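Local coordinates for minor capsid protein VP1 (Human bocavirus 3, PDB 5US7) that forms the T=1 icosahedral capsid of this parvovirus from 60 copies, and in its longest variant probably carries a phospholipase A2-like region, at residues G502-I507 with H512-G517; P490-T495 with T524-F529. All blocks are in the same frame, centred on the assembly; numbering follows the deposited sequence.

Interaction 1 of 2, residues G502-I507 with H512-G517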
ATOM      1  N   GLY A 502      16.570  96.725 -68.441  1.00 71.49           N
ATOM      2  CA  GLY A 502      17.862  97.303 -68.132  1.00 71.49           C
ATOM      3  C   GLY A 502      19.000  96.456 -68.648  1.00 71.49           C
ATOM      4  O   GLY A 502      18.827  95.291 -69.013  1.00 71.49           O
ATOM      5  N   GLY A 503      20.169  97.069 -68.671  1.00 75.53           N
ATOM      6  CA  GLY A 503      21.370  96.429 -69.157  1.00 75.53           C
ATOM      7  C   GLY A 503      22.248  97.466 -69.824  1.00 75.53           C
ATOM      8  O   GLY A 503      22.028  98.665 -69.687  1.00 75.53           O
ATOM      9  N   ALA A 504      23.258  96.979 -70.544  1.00 79.86           N
ATOM     10  CA  ALA A 504      24.063  97.867 -71.375  1.00 79.86           C
ATOM     11  C   ALA A 504      23.150  98.571 -72.368  1.00 79.86           C
ATOM     12  O   ALA A 504      22.873  99.768 -72.237  1.00 79.86           O
ATOM     13  CB  ALA A 504      25.160  97.085 -72.096  1.00 76.60           C
ATOM     14  N   ASP A 505      22.684  97.829 -73.364  1.00 79.48           N
ATOM     15  CA  ASP A 505      21.431  98.124 -74.031  1.00 79.48           C
ATOM     16  C   ASP A 505      20.279  97.691 -73.133  1.00 79.48           C
ATOM     17  O   ASP A 505      20.467  96.946 -72.170  1.00 79.48           O
ATOM     18  CB  ASP A 505      21.371  97.422 -75.384  1.00 80.36           C
ATOM     19  CG  ASP A 505      21.679  95.951 -75.280  1.00 80.36           C
ATOM     20  OD1 ASP A 505      22.085  95.522 -74.182  1.00 80.36           O
ATOM     21  OD2 ASP A 505      21.533  95.230 -76.288  1.00 80.36           O
ATOM     22  N   GLU A 506      19.082  98.202 -73.423  1.00 75.58           N
ATOM     23  CA  GLU A 506      17.936  97.899 -72.571  1.00 75.58           C
ATOM     24  C   GLU A 506      17.703  96.398 -72.480  1.00 75.58           C
ATOM     25  O   GLU A 506      17.762  95.816 -71.395  1.00 75.58           O
ATOM     26  CB  GLU A 506      16.692  98.615 -73.089  1.00 80.80           C
ATOM     27  CG  GLU A 506      16.816 100.121 -73.044  1.00 80.80           C
ATOM     28  CD  GLU A 506      17.176 100.632 -71.664  1.00 80.80           C
ATOM     29  OE1 GLU A 506      16.631 100.116 -70.666  1.00 80.80           O
ATOM     30  OE2 GLU A 506      18.022 101.544 -71.576  1.00 80.80           O
ATOM     31  N   ILE A 507      17.440  95.758 -73.618  1.00 73.79           N
ATOM     32  CA  ILE A 507      17.481  94.305 -73.790  1.00 73.79           C
ATOM     33  C   ILE A 507      16.711  93.586 -72.674  1.00 73.79           C
ATOM     34  O   ILE A 507      15.486  93.691 -72.606  1.00 73.79           O
ATOM     35  CB  ILE A 507      18.938  93.806 -73.983  1.00 75.80           C
ATOM     36  CG1 ILE A 507      18.955  92.361 -74.482  1.00 75.80           C
ATOM     37  CG2 ILE A 507      19.867  94.021 -72.769  1.00 75.80           C
ATOM     38  CD1 ILE A 507      18.369  92.208 -75.853  1.00 75.80           C
ATOM     39  N   HIS A 512      17.437  89.744 -64.295  1.00 53.70           N
ATOM     40  CA  HIS A 512      18.090  88.674 -65.025  1.00 53.70           C
ATOM     41  C   HIS A 512      19.614  88.709 -64.933  1.00 53.70           C
ATOM     42  O   HIS A 512      20.160  88.136 -63.994  1.00 53.70           O
ATOM     43  CB  HIS A 512      17.658  88.738 -66.483  1.00 52.93           C
ATOM     44  CG  HIS A 512      17.817  87.446 -67.203  1.00 52.93           C
ATOM     45  ND1 HIS A 512      19.027  86.994 -67.671  1.00 52.93           N
ATOM     46  CD2 HIS A 512      16.909  86.496 -67.521  1.00 52.93           C
ATOM     47  CE1 HIS A 512      18.859  85.822 -68.253  1.00 52.93           C
ATOM     48  NE2 HIS A 512      17.582  85.497 -68.176  1.00 52.93           N
ATOM     49  N   VAL A 513      20.286  89.465 -65.810  1.00 58.37           N
ATOM     50  CA  VAL A 513      21.748  89.528 -65.969  1.00 58.37           C
ATOM     51  C   VAL A 513      22.041  90.437 -67.158  1.00 58.37           C
ATOM     52  O   VAL A 513      21.203  90.584 -68.047  1.00 58.37           O
ATOM     53  CB  VAL A 513      22.381  88.126 -66.156  1.00 54.43           C
ATOM     54  CG1 VAL A 513      23.668  88.186 -66.910  1.00 54.43           C
ATOM     55  CG2 VAL A 513      22.779  87.539 -64.835  1.00 54.43           C
ATOM     56  N   ASP A 514      23.230  91.033 -67.204  1.00 62.09           N
ATOM     57  CA  ASP A 514      23.637  91.951 -68.255  1.00 62.09           C
ATOM     58  C   ASP A 514      24.517  91.230 -69.283  1.00 62.09           C
ATOM     59  O   ASP A 514      24.611  90.003 -69.305  1.00 62.09           O
ATOM     60  CB  ASP A 514      24.315  93.168 -67.634  1.00 70.41           C
ATOM     61  CG  ASP A 514      24.498  94.303 -68.611  1.00 70.41           C
ATOM     62  OD1 ASP A 514      24.014  94.184 -69.754  1.00 70.41           O
ATOM     63  OD2 ASP A 514      25.130  95.312 -68.238  1.00 70.41           O
ATOM     64  N   LYS A 515      25.172  92.004 -70.143  1.00 65.83           N
ATOM     65  CA  LYS A 515      25.585  91.542 -71.463  1.00 65.83           C
ATOM     66  C   LYS A 515      26.726  90.524 -71.660  1.00 65.83           C
ATOM     67  O   LYS A 515      26.457  89.534 -72.322  1.00 65.83           O
ATOM     68  CB  LYS A 515      25.897  92.764 -72.328  1.00 67.37           C
ATOM     69  CG  LYS A 515      26.292  92.422 -73.745  1.00 67.37           C
ATOM     70  CD  LYS A 515      26.573  93.672 -74.544  1.00 67.37           C
ATOM     71  CE  LYS A 515      27.795  94.389 -74.011  1.00 67.37           C
ATOM     72  NZ  LYS A 515      29.024  93.567 -74.159  1.00 67.37           N
ATOM     73  N   ASN A 516      27.975  90.642 -71.191  1.00 65.19           N
ATOM     74  CA  ASN A 516      28.651  91.464 -70.179  1.00 65.19           C
ATOM     75  C   ASN A 516      28.017  91.347 -68.806  1.00 65.19           C
ATOM     76  O   ASN A 516      27.352  90.360 -68.508  1.00 65.19           O
ATOM     77  CB  ASN A 516      28.699  92.934 -70.632  1.00 68.46           C
ATOM     78  CG  ASN A 516      29.713  93.765 -69.870  1.00 68.46           C
ATOM     79  OD1 ASN A 516      30.143  93.395 -68.782  1.00 68.46           O
ATOM     80  ND2 ASN A 516      30.090  94.901 -70.438  1.00 68.46           N
ATOM     81  N   GLY A 517      28.222  92.367 -67.987  1.00 64.67           N
ATOM     82  CA  GLY A 517      27.594  92.500 -66.695  1.00 64.67           C
ATOM     83  C   GLY A 517      27.528  91.245 -65.842  1.00 64.67           C
ATOM     84  O   GLY A 517      28.390  90.382 -65.984  1.00 64.67           O
TER
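The flat group of this contact is the Asp-514 carboxylate, which meets the backbone of Gly-503 and Ala-504. Its OD1 accepts the N-H of Ala-504, with Ala-504 N 3.0 Å from Asp-514 OD1. The donor comes in on the syn side, 31° out of the carboxylate plane. The bond is fairly straight, at 159° about the hydrogen. Gly-503 CA lies beside the same oxygen, 3.5 Å from Asp-514 OD1. Asp-514 reaches this place because its CG stands anti to its own backbone N (chi1 -167°), next to the carbonyl carbon. Gly-503 takes a backbone shape that suits a residue without a side chain.

Ala-504 adds a light apolar touch. Its CB is 4.2 Å from Lys-515 CE, while the lysine amine turns away from 502-507. Asp-505 OD1 lies 5.0 Å from Asp-514 OD1. The two like charges, if both are ionised, may slightly raise the cost of carrying them, and the Ala-504 N-H would offset part of that for Asp-514.

Residues 512-517 face a second copy of the protein: His-512 NE2 is hydrogen-bonded to Pro-218 O of a neighbouring subunit, and Asp-514 O has a weak bond to Thr-75 OG1 of that subunit. The contact closes a short surface loop with neither helix nor strand, in the irregular chain that follows strand 466-482.

Interaction 2 of 2, residues P490-T495 with T524-F529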
ATOM      1  N   PRO A 490     -10.857  88.655 -57.504  1.00 46.37           N
ATOM      2  CA  PRO A 490      -9.511  88.081 -57.621  1.00 46.37           C
ATOM      3  C   PRO A 490      -8.444  88.621 -56.663  1.00 46.37           C
ATOM      4  O   PRO A 490      -7.424  87.946 -56.485  1.00 46.37           O
ATOM      5  CB  PRO A 490      -9.153  88.391 -59.074  1.00 44.42           C
ATOM      6  CG  PRO A 490     -10.426  88.388 -59.754  1.00 44.42           C
ATOM      7  CD  PRO A 490     -11.358  89.067 -58.823  1.00 44.42           C
ATOM      8  N   GLU A 491      -8.622  89.775 -56.037  1.00 50.69           N
ATOM      9  CA  GLU A 491      -7.585  90.396 -55.182  1.00 50.69           C
ATOM     10  C   GLU A 491      -6.386  90.780 -56.048  1.00 50.69           C
ATOM     11  O   GLU A 491      -6.577  91.359 -57.126  1.00 50.69           O
ATOM     12  CB  GLU A 491      -7.252  89.481 -54.005  1.00 53.82           C
ATOM     13  CG  GLU A 491      -8.357  89.296 -52.989  1.00 53.82           C
ATOM     14  CD  GLU A 491      -7.959  88.350 -51.871  1.00 53.82           C
ATOM     15  OE1 GLU A 491      -6.882  87.727 -51.973  1.00 53.82           O
ATOM     16  OE2 GLU A 491      -8.725  88.222 -50.893  1.00 53.82           O
ATOM     17  N   ARG A 492      -5.153  90.517 -55.622  1.00 50.93           N
ATOM     18  CA  ARG A 492      -3.976  91.082 -56.266  1.00 50.93           C
ATOM     19  C   ARG A 492      -2.789  90.162 -56.047  1.00 50.93           C
ATOM     20  O   ARG A 492      -2.720  89.452 -55.045  1.00 50.93           O
ATOM     21  CB  ARG A 492      -3.641  92.470 -55.725  1.00 55.37           C
ATOM     22  CG  ARG A 492      -2.409  93.068 -56.338  1.00 55.37           C
ATOM     23  CD  ARG A 492      -2.045  94.374 -55.712  1.00 55.37           C
ATOM     24  NE  ARG A 492      -0.838  94.930 -56.296  1.00 55.37           N
ATOM     25  CZ  ARG A 492      -0.371  96.137 -56.012  1.00 55.37           C
ATOM     26  NH1 ARG A 492      -1.010  96.902 -55.144  1.00 55.37           N
ATOM     27  NH2 ARG A 492       0.737  96.573 -56.589  1.00 55.37           N
ATOM     28  N   ARG A 493      -1.859  90.175 -56.995  1.00 48.62           N
ATOM     29  CA  ARG A 493      -0.646  89.383 -56.909  1.00 48.62           C
ATOM     30  C   ARG A 493       0.519  90.197 -57.449  1.00 48.62           C
ATOM     31  O   ARG A 493       0.336  91.261 -58.039  1.00 48.62           O
ATOM     32  CB  ARG A 493      -0.799  88.067 -57.666  1.00 46.83           C
ATOM     33  CG  ARG A 493      -1.889  87.204 -57.109  1.00 46.83           C
ATOM     34  CD  ARG A 493      -1.473  86.659 -55.777  1.00 46.83           C
ATOM     35  NE  ARG A 493      -2.526  85.887 -55.138  1.00 46.83           N
ATOM     36  CZ  ARG A 493      -3.361  86.381 -54.235  1.00 46.83           C
ATOM     37  NH1 ARG A 493      -3.258  87.640 -53.857  1.00 46.83           N
ATOM     38  NH2 ARG A 493      -4.292  85.611 -53.700  1.00 46.83           N
ATOM     39  N   HIS A 494       1.731  89.698 -57.223  1.00 47.50           N
ATOM     40  CA  HIS A 494       2.931  90.281 -57.813  1.00 47.50           C
ATOM     41  C   HIS A 494       3.224  89.552 -59.112  1.00 47.50           C
ATOM     42  O   HIS A 494       3.612  88.383 -59.102  1.00 47.50           O
ATOM     43  CB  HIS A 494       4.119  90.188 -56.867  1.00 48.06           C
ATOM     44  CG  HIS A 494       3.951  90.979 -55.614  1.00 48.06           C
ATOM     45  ND1 HIS A 494       3.897  92.354 -55.606  1.00 48.06           N
ATOM     46  CD2 HIS A 494       3.845  90.589 -54.326  1.00 48.06           C
ATOM     47  CE1 HIS A 494       3.751  92.777 -54.365  1.00 48.06           C
ATOM     48  NE2 HIS A 494       3.717  91.726 -53.569  1.00 48.06           N
ATOM     49  N   THR A 495       3.036  90.242 -60.230  1.00 50.90           N
ATOM     50  CA  THR A 495       3.075  89.559 -61.511  1.00 50.90           C
ATOM     51  C   THR A 495       4.496  89.340 -62.000  1.00 50.90           C
ATOM     52  O   THR A 495       4.869  88.217 -62.342  1.00 50.90           O
ATOM     53  CB  THR A 495       2.285  90.349 -62.542  1.00 52.62           C
ATOM     54  OG1 THR A 495       0.940  90.493 -62.089  1.00 52.62           O
ATOM     55  CG2 THR A 495       2.268  89.608 -63.849  1.00 52.62           C
ATOM     56  N   THR A 524      12.524 100.518 -59.039  1.00 63.51           N
ATOM     57  CA  THR A 524      11.606 101.223 -58.163  1.00 63.51           C
ATOM     58  C   THR A 524      10.774 100.210 -57.393  1.00 63.51           C
ATOM     59  O   THR A 524      11.053  99.013 -57.392  1.00 63.51           O
ATOM     60  CB  THR A 524      10.691 102.164 -58.958  1.00 67.79           C
ATOM     61  OG1 THR A 524       9.949 101.401 -59.918  1.00 67.79           O
ATOM     62  CG2 THR A 524      11.487 103.253 -59.673  1.00 67.79           C
ATOM     63  N   TRP A 525       9.783 100.729 -56.687  1.00 66.24           N
ATOM     64  CA  TRP A 525       8.606 100.000 -56.251  1.00 66.24           C
ATOM     65  C   TRP A 525       7.695  99.866 -57.475  1.00 66.24           C
ATOM     66  O   TRP A 525       7.802 100.673 -58.396  1.00 66.24           O
ATOM     67  CB  TRP A 525       7.934 100.783 -55.131  1.00 65.31           C
ATOM     68  CG  TRP A 525       8.710 100.766 -53.885  1.00 65.31           C
ATOM     69  CD1 TRP A 525       9.908 101.355 -53.683  1.00 65.31           C
ATOM     70  CD2 TRP A 525       8.280 100.283 -52.613  1.00 65.31           C
ATOM     71  NE1 TRP A 525      10.311 101.178 -52.389  1.00 65.31           N
ATOM     72  CE2 TRP A 525       9.317 100.533 -51.707  1.00 65.31           C
ATOM     73  CE3 TRP A 525       7.133  99.638 -52.157  1.00 65.31           C
ATOM     74  CZ2 TRP A 525       9.247 100.160 -50.378  1.00 65.31           C
ATOM     75  CZ3 TRP A 525       7.070  99.270 -50.839  1.00 65.31           C
ATOM     76  CH2 TRP A 525       8.118  99.524 -49.964  1.00 65.31           C
ATOM     77  N   ASP A 526       6.803  98.879 -57.514  1.00 62.47           N
ATOM     78  CA  ASP A 526       6.625  97.901 -56.461  1.00 62.47           C
ATOM     79  C   ASP A 526       7.401  96.634 -56.741  1.00 62.47           C
ATOM     80  O   ASP A 526       7.261  95.660 -56.019  1.00 62.47           O
ATOM     81  CB  ASP A 526       5.145  97.572 -56.285  1.00 67.92           C
ATOM     82  CG  ASP A 526       4.358  98.720 -55.689  1.00 67.92           C
ATOM     83  OD1 ASP A 526       4.982  99.655 -55.147  1.00 67.92           O
ATOM     84  OD2 ASP A 526       3.114  98.683 -55.754  1.00 67.92           O
ATOM     85  N   MET A 527       8.188  96.612 -57.812  1.00 59.44           N
ATOM     86  CA  MET A 527       9.161  95.542 -57.926  1.00 59.44           C
ATOM     87  C   MET A 527      10.092  95.624 -56.726  1.00 59.44           C
ATOM     88  O   MET A 527      10.373  96.709 -56.218  1.00 59.44           O
ATOM     89  CB  MET A 527       9.918  95.626 -59.254  1.00 60.99           C
ATOM     90  CG  MET A 527      10.825  96.810 -59.423  1.00 60.99           C
ATOM     91  SD  MET A 527      11.420  97.028 -61.110  1.00 60.99           S
ATOM     92  CE  MET A 527      10.153  98.081 -61.793  1.00 60.99           C
ATOM     93  N   CYS A 528      10.577  94.466 -56.281  1.00 52.16           N
ATOM     94  CA  CYS A 528      10.995  94.105 -54.924  1.00 52.16           C
ATOM     95  C   CYS A 528       9.821  93.539 -54.134  1.00 52.16           C
ATOM     96  O   CYS A 528      10.032  92.977 -53.064  1.00 52.16           O
ATOM     97  CB  CYS A 528      11.614  95.269 -54.128  1.00 56.89           C
ATOM     98  SG  CYS A 528      13.135  95.975 -54.786  1.00 56.89           S
ATOM     99  N   PHE A 529       8.601  93.653 -54.646  1.00 49.42           N
ATOM    100  CA  PHE A 529       7.398  92.950 -54.217  1.00 49.42           C
ATOM    101  C   PHE A 529       7.055  93.112 -52.742  1.00 49.42           C
ATOM    102  O   PHE A 529       7.107  92.140 -51.996  1.00 49.42           O
ATOM    103  CB  PHE A 529       7.530  91.471 -54.550  1.00 49.16           C
ATOM    104  CG  PHE A 529       7.594  91.189 -56.014  1.00 49.16           C
ATOM    105  CD1 PHE A 529       7.171  92.119 -56.935  1.00 49.16           C
ATOM    106  CD2 PHE A 529       8.073  89.982 -56.475  1.00 49.16           C
ATOM    107  CE1 PHE A 529       7.225  91.860 -58.276  1.00 49.16           C
ATOM    108  CE2 PHE A 529       8.126  89.720 -57.813  1.00 49.16           C
ATOM    109  CZ  PHE A 529       7.703  90.657 -58.713  1.00 49.16           C
TER
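A type II beta turn, Asp-526 to Phe-529, is joined here to the end of the basic nuclear localization signal, a motif assigned by similarity that closes with Arg-492 and Arg-493. The turn is held by the backbone bond from Phe-529 N to Asp-526 O. Both segments are irregular chain following strand 466-482.

The centre of the contact is His-494 against Phe-529. The two ring planes are close to parallel, 21° apart, but offset, with little of one ring above the other. Each ring is instead covered by the other residue's beta carbon. His-494 CB sits over the Phe-529 ring, 3.6 Å from its centroid. Phe-529 CB sits likewise over the His-494 ring, 3.7 Å from its centroid. Both are CH-pi contacts close to the ring normals. In each residue CG is anti to the carbonyl carbon (chi1 near -65° in both), and the side chains run past each other in opposite directions. His-494 NE2 is hydrogen-bonded to Pro-530 O, which should help fix the rotation of the imidazole.

Helix 109-116 adds packing, with Thr-116 touching His-494 and Trp-112 and Gln-113 touching Phe-529. Arg-493 O is weakly bonded to Thr-495 OG1 of a neighbouring subunit, and Thr-495 OG1 to Arg-493 O of that subunit, a reciprocal pairing consistent with a two-fold axis.

Beside the rings, Arg-492 reaches Asp-526 with an extended chain, crossing the aspartate side chain at about a right angle. The guanidinium and carboxylate planes are 35° apart. The salt bridge is a single N-H to O bond: Arg-492 NH2 lies 3.3 Å from Asp-526 OD2, which uses its anti lone pair.

How the interactions relate
Both interactions lie in the long irregular tail that follows strand 466-482. Interaction 2 closes the larger loop, and interaction 1 is nested inside it: the order along the chain is 490-495, 502-507, 512-517, 524-529. Their centres are 23 Å apart, and the nearest atoms are about 9 Å apart, so they do not touch. Interaction 1 is a surface contact 29 Å from the chain centre. Interaction 2 is buried and packs on helix 109-116. Each also borders other subunits of the 60-chain shell. At these two points the tail is held without strand pairing, and its contacts with neighbouring copies are consistent with a part in the packing of the shell.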